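Uncharacterized protein (Bacteroides caccae, PDB 3NO2) is of unknown function but folds as a six-bladed beta-propeller, an architecture that in other proteins serves as a scaffold for binding or catalysis. Local coordinates at residues A[23-27]-A[263-267]; A[209-213]-A[243-247]; A[14-18]-A[27-33]. All coordinates share one frame. Residue numbers count along the deposited sequence, not the author numbering.

Contact 1: residues A[23-27]-A[263-267]; sequences DTKEI and VKFGM
K264 points its extended side chain (t at all four chi angles) at the turn 23-27, passing beside the F265 ring, until NZ donates a hydrogen bond to K25 O at 3.0 Å. That carbonyl also lies at the F265 ring edge, K25 O to F265 CZ 3.3 Å. The backbones stay apart: I27 and F265 are nearest, CA to CA 8.3 Å. K25 sits in the left-handed region (phi/psi 64/24), after T24, whose OG1 accepts from E26 N at 3.2 Å in an ST turn. I27, rotamer mt, brings CD1 to 3.6 Å from K264 O and 4.3 Å from F265 CD1. K25 extends the other way, NZ to Q258 O, with a cation-pi contact to W257. The hairpin turn of the first blade is thus tied to the connection into strand 270-274, the C-terminal strand that completes that blade's sheet and closes the ring. E26 OE1 stays 4.5 Å from K264 NZ, beyond a salt bridge, so the ammonium is held by a backbone carbonyl, not a carboxylate.

Contact 2: residues A[209-213]-A[243-247]; sequences GVQLF and HPQLV
The aromatic interaction is a T-shaped one: the F213 ring (chi1 m, chi2 -88°) turns its edge to the face of H243 (chi1 m, chi2 -72°), centroids 4.8 Å apart and planes at 64°, with F213 CE2 3.4 Å from H243 CG. Both CA-to-CB bonds point across the gap. Q211, extended with chi1 and chi2 both t, brings OE1 to 3.6 Å from H243 CE1. Apolar packing gathers around V210 (chi1 p), whose CG2 lies 3.8 Å from P244 CG and 4.1 Å from V247 CG1. The backbones come nearest at V210 and H243, CA to CA 6.9 Å; neither 209-213 nor 243-245 is regular strand here, although 210-212 is extended. In the propeller, 209-213 leads into strand 214-220 of the sixth blade and 243-247 enters its third strand, 246-249, through a classic beta bulge in which Q245 and L246 both face L259. N230, on the strand between them, receives F213 N at OD1 and gives ND2 to Q211 O and P244 O. No direct hydrogen bond joins the segments. The polar link is one water, which accepts from Q211 N at 3.2 Å and lies 2.9 Å from H243 ND1.

Contact 3: residues A[14-18]-A[27-33]; sequences WNKIA and IVWEYPL
Three backbone hydrogen bonds, each 2.9 Å, zip up this antiparallel beta hairpin of the first propeller blade: I17 N to Y31 O, Y31 N to I17 O, and L33 N to N15 O. I17 and Y31 form the hydrogen-bonded pair (CA to CA 5.4 Å), flanked by the non-hydrogen-bonded pairs K16-P32 (4.6 Å) and A18-E30 (4.3 Å); the axes of 16-18 and 27-32 approach to 4.6 Å, their N-to-C directions 153° apart. CA-H...O contacts run from E30 CA to I17 O and A18 CA to W29 O, both 3.3 Å. A water donates to N15 O (2.8 Å) and L33 O (3.2 Å) and accepts from K16 NZ (3.1 Å). On the face of I17 and Y31, I17 (chi1 p) puts CG1 3.8 Å from Y31 CB and 4.1 Å from W29 CZ3, and its CG2 4.3 Å from L33 CD2. This face packs on the second blade, at I50, F52 and I61. V28 and W29, both facing I19, form a classic beta bulge. On the opposite face A18 CB meets I27 CG2 at 4.1 Å, and I27 CD1 lies 4.2 Å from W14 CZ2, at the edge of the indole.

How the contacts relate
Contact 1 lies at the surface, contact 3 is partly buried and contact 2 is buried. Contacts 1 and 3 both use strand 26-32 and share I27, which packs toward the incoming crossover in one and onto its own blade in the other; G266 and M267 also touch the W14 indole. Contact 2 belongs to the neighbouring blade, meeting contact 1 where Q245 packs on F265 and G266, but not reaching contact 3, about 8 Å away at the nearest atoms. The chemistry follows the place: regular backbone pairing within a sheet for contact 3, a lysine-to-carbonyl bond from the inter-blade connection to the hairpin turn for contact 1, and side-chain packing with a bridging water for contact 2.

Contact 1: residues A[23-27]-A[263-267]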
# COMPACT_ATOMS: atom_id res chain seq x y z
N ASP A 23 -1.15 19.20 8.79
CA ASP A 23 -1.49 20.10 9.87
C ASP A 23 -2.84 20.75 9.67
O ASP A 23 -3.65 20.78 10.60
CB ASP A 23 -0.44 21.21 9.99
CG ASP A 23 0.89 20.71 10.56
OD1 ASP A 23 0.99 19.57 11.06
OD2 ASP A 23 1.83 21.52 10.54
N THR A 24 -3.10 21.25 8.47
CA THR A 24 -4.38 21.86 8.16
C THR A 24 -5.48 20.88 7.76
O THR A 24 -6.67 21.23 7.78
CB THR A 24 -4.24 22.92 7.07
OG1 THR A 24 -3.92 22.23 5.85
CG2 THR A 24 -3.15 23.97 7.39
N LYS A 25 -5.07 19.67 7.39
CA LYS A 25 -5.98 18.64 6.86
C LYS A 25 -6.62 19.06 5.54
O LYS A 25 -7.67 18.55 5.19
CB LYS A 25 -7.01 18.18 7.87
CG LYS A 25 -6.46 17.72 9.21
CD LYS A 25 -7.54 17.14 10.11
CE LYS A 25 -7.13 16.77 11.50
NZ LYS A 25 -8.27 16.19 12.25
N GLU A 26 -5.98 19.96 4.80
CA GLU A 26 -6.49 20.44 3.52
C GLU A 26 -5.87 19.67 2.37
O GLU A 26 -4.68 19.37 2.38
CB GLU A 26 -6.19 21.92 3.37
CG GLU A 26 -6.96 22.81 4.36
CD GLU A 26 -8.38 23.20 3.92
OE1 GLU A 26 -8.81 22.75 2.83
OE2 GLU A 26 -9.04 23.96 4.66
N ILE A 27 -6.68 19.36 1.37
CA ILE A 27 -6.16 18.87 0.07
C ILE A 27 -5.55 20.08 -0.66
O ILE A 27 -6.27 21.09 -0.93
CB ILE A 27 -7.27 18.23 -0.76
CG1 ILE A 27 -7.68 16.91 -0.11
CG2 ILE A 27 -6.80 17.98 -2.22
CD1 ILE A 27 -8.84 16.16 -0.81
N VAL A 263 -16.92 13.25 3.05
CA VAL A 263 -17.24 14.13 1.92
C VAL A 263 -15.98 14.80 1.39
O VAL A 263 -15.70 14.86 0.18
CB VAL A 263 -18.31 15.18 2.35
CG1 VAL A 263 -18.56 16.17 1.22
CG2 VAL A 263 -19.64 14.48 2.76
N LYS A 264 -15.14 15.28 2.31
CA LYS A 264 -13.94 15.98 1.95
C LYS A 264 -12.89 15.03 1.40
O LYS A 264 -12.15 15.42 0.52
CB LYS A 264 -13.40 16.69 3.21
CG LYS A 264 -12.26 17.63 3.04
CD LYS A 264 -11.93 18.29 4.41
CE LYS A 264 -10.78 19.24 4.35
NZ LYS A 264 -10.34 19.71 5.74
N PHE A 265 -12.77 13.84 1.99
CA PHE A 265 -11.74 12.88 1.62
C PHE A 265 -12.42 11.65 0.98
O PHE A 265 -13.40 11.14 1.51
CB PHE A 265 -10.93 12.43 2.85
CG PHE A 265 -10.35 13.58 3.65
CD1 PHE A 265 -9.40 14.42 3.09
CD2 PHE A 265 -10.80 13.85 4.91
CE1 PHE A 265 -8.92 15.52 3.79
CE2 PHE A 265 -10.30 14.92 5.64
CZ PHE A 265 -9.36 15.73 5.08
N GLY A 266 -11.90 11.20 -0.13
CA GLY A 266 -12.30 9.90 -0.64
C GLY A 266 -11.74 8.77 0.22
O GLY A 266 -11.02 8.99 1.21
N MSE A 267 -12.02 7.56 -0.19
CA MSE A 267 -11.55 6.39 0.50
C MSE A 267 -10.07 6.19 0.23
O MSE A 267 -9.61 6.25 -0.91
CB MSE A 267 -12.34 5.19 0.07
CG MSE A 267 -13.83 5.32 0.33
SE MSE A 267 -14.81 3.67 0.20
CE MSE A 267 -14.69 3.56 -1.65

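Contact 2: residues A[209-213]-A[243-247]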
# COMPACT_ATOMS: atom_id res chain seq x y z
N GLY A 209 -9.32 4.50 19.76
CA GLY A 209 -9.89 5.59 19.00
C GLY A 209 -10.35 5.33 17.59
O GLY A 209 -10.69 6.26 16.84
N VAL A 210 -10.37 4.06 17.15
CA VAL A 210 -10.80 3.77 15.79
C VAL A 210 -11.36 2.33 15.67
O VAL A 210 -10.75 1.38 16.16
CB VAL A 210 -9.68 4.01 14.75
CG1 VAL A 210 -8.45 3.19 15.06
CG2 VAL A 210 -10.13 3.72 13.30
N GLN A 211 -12.49 2.20 15.02
CA GLN A 211 -12.97 0.90 14.54
C GLN A 211 -12.23 0.66 13.21
O GLN A 211 -12.32 1.49 12.28
CB GLN A 211 -14.48 0.91 14.29
CG GLN A 211 -14.96 -0.43 13.70
CD GLN A 211 -16.46 -0.50 13.39
OE1 GLN A 211 -17.26 0.34 13.88
NE2 GLN A 211 -16.87 -1.52 12.61
N LEU A 212 -11.54 -0.46 13.10
CA LEU A 212 -10.83 -0.85 11.87
C LEU A 212 -11.77 -1.57 10.93
O LEU A 212 -12.45 -2.53 11.32
CB LEU A 212 -9.64 -1.72 12.19
CG LEU A 212 -8.54 -1.06 13.05
CD1 LEU A 212 -7.44 -2.06 13.45
CD2 LEU A 212 -7.93 0.18 12.35
N PHE A 213 -11.83 -1.04 9.71
CA PHE A 213 -12.61 -1.63 8.61
C PHE A 213 -11.66 -2.50 7.77
O PHE A 213 -11.17 -3.50 8.29
CB PHE A 213 -13.30 -0.51 7.86
CG PHE A 213 -14.40 0.13 8.67
CD1 PHE A 213 -15.68 -0.40 8.63
CD2 PHE A 213 -14.16 1.13 9.56
CE1 PHE A 213 -16.72 0.15 9.43
CE2 PHE A 213 -15.19 1.66 10.33
CZ PHE A 213 -16.43 1.17 10.27
N HIS A 243 -16.21 7.50 10.93
CA HIS A 243 -15.04 6.66 11.12
C HIS A 243 -13.91 7.21 10.26
O HIS A 243 -14.11 7.49 9.09
CB HIS A 243 -15.35 5.25 10.68
CG HIS A 243 -16.49 4.65 11.43
ND1 HIS A 243 -16.36 4.27 12.74
CD2 HIS A 243 -17.78 4.44 11.08
CE1 HIS A 243 -17.53 3.81 13.17
NE2 HIS A 243 -18.40 3.90 12.18
N PRO A 244 -12.75 7.45 10.86
CA PRO A 244 -11.69 8.10 10.11
C PRO A 244 -11.18 7.29 8.92
O PRO A 244 -11.04 6.06 8.99
CB PRO A 244 -10.57 8.28 11.13
CG PRO A 244 -10.84 7.23 12.18
CD PRO A 244 -12.34 7.14 12.25
N GLN A 245 -10.92 8.01 7.84
CA GLN A 245 -10.29 7.42 6.68
C GLN A 245 -8.84 7.04 6.92
O GLN A 245 -8.30 6.09 6.31
CB GLN A 245 -10.35 8.35 5.48
CG GLN A 245 -11.71 8.63 4.88
CD GLN A 245 -12.64 9.41 5.77
OE1 GLN A 245 -12.20 10.39 6.39
NE2 GLN A 245 -13.91 8.98 5.88
N LEU A 246 -8.17 7.76 7.80
CA LEU A 246 -6.75 7.66 8.01
C LEU A 246 -6.50 8.04 9.47
O LEU A 246 -7.04 9.03 9.96
CB LEU A 246 -6.00 8.61 7.06
CG LEU A 246 -4.52 8.73 7.28
CD1 LEU A 246 -3.82 7.40 6.97
CD2 LEU A 246 -3.91 9.89 6.44
N VAL A 247 -5.72 7.22 10.19
CA VAL A 247 -5.28 7.55 11.54
C VAL A 247 -3.79 7.47 11.65
O VAL A 247 -3.12 6.69 10.94
CB VAL A 247 -5.93 6.64 12.63
CG1 VAL A 247 -7.46 6.81 12.63
CG2 VAL A 247 -5.54 5.18 12.48
O HOH W 1 -14.19 4.82 14.54

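Contact 3: residues A[14-18]-A[27-33]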
# COMPACT_ATOMS: atom_id res chain seq x y z
N TRP A 14 -11.78 5.93 -5.10
CA TRP A 14 -11.57 7.37 -5.13
C TRP A 14 -10.89 7.69 -6.43
O TRP A 14 -9.83 7.17 -6.75
CB TRP A 14 -10.64 7.81 -3.99
CG TRP A 14 -10.55 9.28 -3.75
CD1 TRP A 14 -11.29 10.27 -4.33
CD2 TRP A 14 -9.62 9.94 -2.89
NE1 TRP A 14 -10.88 11.51 -3.87
CE2 TRP A 14 -9.88 11.32 -2.95
CE3 TRP A 14 -8.61 9.49 -2.03
CZ2 TRP A 14 -9.17 12.26 -2.19
CZ3 TRP A 14 -7.88 10.44 -1.31
CH2 TRP A 14 -8.20 11.78 -1.36
N ASN A 15 -11.54 8.52 -7.24
CA ASN A 15 -11.06 8.84 -8.59
C ASN A 15 -10.04 9.95 -8.72
O ASN A 15 -9.89 10.54 -9.80
CB ASN A 15 -12.26 9.08 -9.52
CG ASN A 15 -12.98 10.40 -9.23
OD1 ASN A 15 -12.61 11.17 -8.33
ND2 ASN A 15 -14.02 10.67 -10.02
N LYS A 16 -9.33 10.24 -7.63
CA LYS A 16 -8.24 11.22 -7.56
C LYS A 16 -7.12 10.64 -6.74
O LYS A 16 -7.37 9.85 -5.82
CB LYS A 16 -8.68 12.52 -6.83
CG LYS A 16 -9.84 13.27 -7.47
CD LYS A 16 -9.59 13.71 -8.87
CE LYS A 16 -10.85 14.48 -9.41
NZ LYS A 16 -10.72 14.96 -10.82
N ILE A 17 -5.89 11.06 -7.00
CA ILE A 17 -4.84 11.02 -5.97
C ILE A 17 -4.66 12.46 -5.48
O ILE A 17 -5.01 13.41 -6.19
CB ILE A 17 -3.52 10.38 -6.43
CG1 ILE A 17 -2.94 11.12 -7.62
CG2 ILE A 17 -3.79 8.87 -6.77
CD1 ILE A 17 -1.59 10.61 -8.05
N ALA A 18 -4.18 12.63 -4.27
CA ALA A 18 -4.17 13.93 -3.64
C ALA A 18 -2.98 14.09 -2.75
O ALA A 18 -2.41 13.11 -2.26
CB ALA A 18 -5.48 14.17 -2.86
N ILE A 27 -6.68 19.36 1.37
CA ILE A 27 -6.16 18.87 0.07
C ILE A 27 -5.55 20.08 -0.66
O ILE A 27 -6.27 21.09 -0.93
CB ILE A 27 -7.27 18.23 -0.76
CG1 ILE A 27 -7.68 16.91 -0.11
CG2 ILE A 27 -6.80 17.98 -2.22
CD1 ILE A 27 -8.84 16.16 -0.81
N VAL A 28 -4.25 20.05 -0.94
CA VAL A 28 -3.58 21.16 -1.60
C VAL A 28 -3.28 20.89 -3.07
O VAL A 28 -2.83 21.79 -3.77
CB VAL A 28 -2.32 21.58 -0.84
CG1 VAL A 28 -2.71 22.04 0.60
CG2 VAL A 28 -1.26 20.49 -0.83
N TRP A 29 -3.49 19.66 -3.54
CA TRP A 29 -3.18 19.26 -4.91
C TRP A 29 -3.92 17.97 -5.18
O TRP A 29 -4.06 17.12 -4.27
CB TRP A 29 -1.70 18.99 -5.00
CG TRP A 29 -1.14 18.43 -6.31
CD1 TRP A 29 -0.60 19.14 -7.33
CD2 TRP A 29 -1.02 17.05 -6.67
NE1 TRP A 29 -0.16 18.27 -8.32
CE2 TRP A 29 -0.40 16.99 -7.94
CE3 TRP A 29 -1.38 15.86 -6.06
CZ2 TRP A 29 -0.13 15.77 -8.58
CZ3 TRP A 29 -1.11 14.64 -6.71
CH2 TRP A 29 -0.50 14.62 -7.94
N GLU A 30 -4.50 17.85 -6.38
CA GLU A 30 -5.10 16.61 -6.87
C GLU A 30 -4.60 16.28 -8.28
O GLU A 30 -4.06 17.15 -9.02
CB GLU A 30 -6.65 16.64 -6.89
CG GLU A 30 -7.27 16.67 -5.51
CD GLU A 30 -8.79 16.62 -5.49
OE1 GLU A 30 -9.43 16.86 -6.55
OE2 GLU A 30 -9.36 16.33 -4.40
N TYR A 31 -4.78 15.01 -8.64
CA TYR A 31 -4.53 14.55 -10.01
C TYR A 31 -5.58 13.49 -10.33
O TYR A 31 -5.87 12.61 -9.50
CB TYR A 31 -3.12 13.96 -10.09
CG TYR A 31 -2.66 13.52 -11.46
CD1 TYR A 31 -2.92 12.24 -11.93
CD2 TYR A 31 -1.98 14.39 -12.30
CE1 TYR A 31 -2.50 11.82 -13.18
CE2 TYR A 31 -1.55 13.99 -13.58
CZ TYR A 31 -1.82 12.68 -14.01
OH TYR A 31 -1.39 12.24 -15.24
N PRO A 32 -6.20 13.56 -11.51
CA PRO A 32 -7.34 12.71 -11.79
C PRO A 32 -6.97 11.29 -12.21
O PRO A 32 -5.94 11.04 -12.85
CB PRO A 32 -8.00 13.43 -12.96
CG PRO A 32 -6.85 14.01 -13.70
CD PRO A 32 -5.89 14.49 -12.62
N LEU A 33 -7.83 10.34 -11.84
CA LEU A 33 -7.76 8.99 -12.35
C LEU A 33 -8.87 8.82 -13.40
O LEU A 33 -9.95 9.41 -13.29
CB LEU A 33 -7.91 7.96 -11.24
CG LEU A 33 -6.90 8.10 -10.10
CD1 LEU A 33 -7.16 7.05 -9.04
CD2 LEU A 33 -5.45 7.96 -10.61
O HOH W 2 -11.04 12.03 -11.83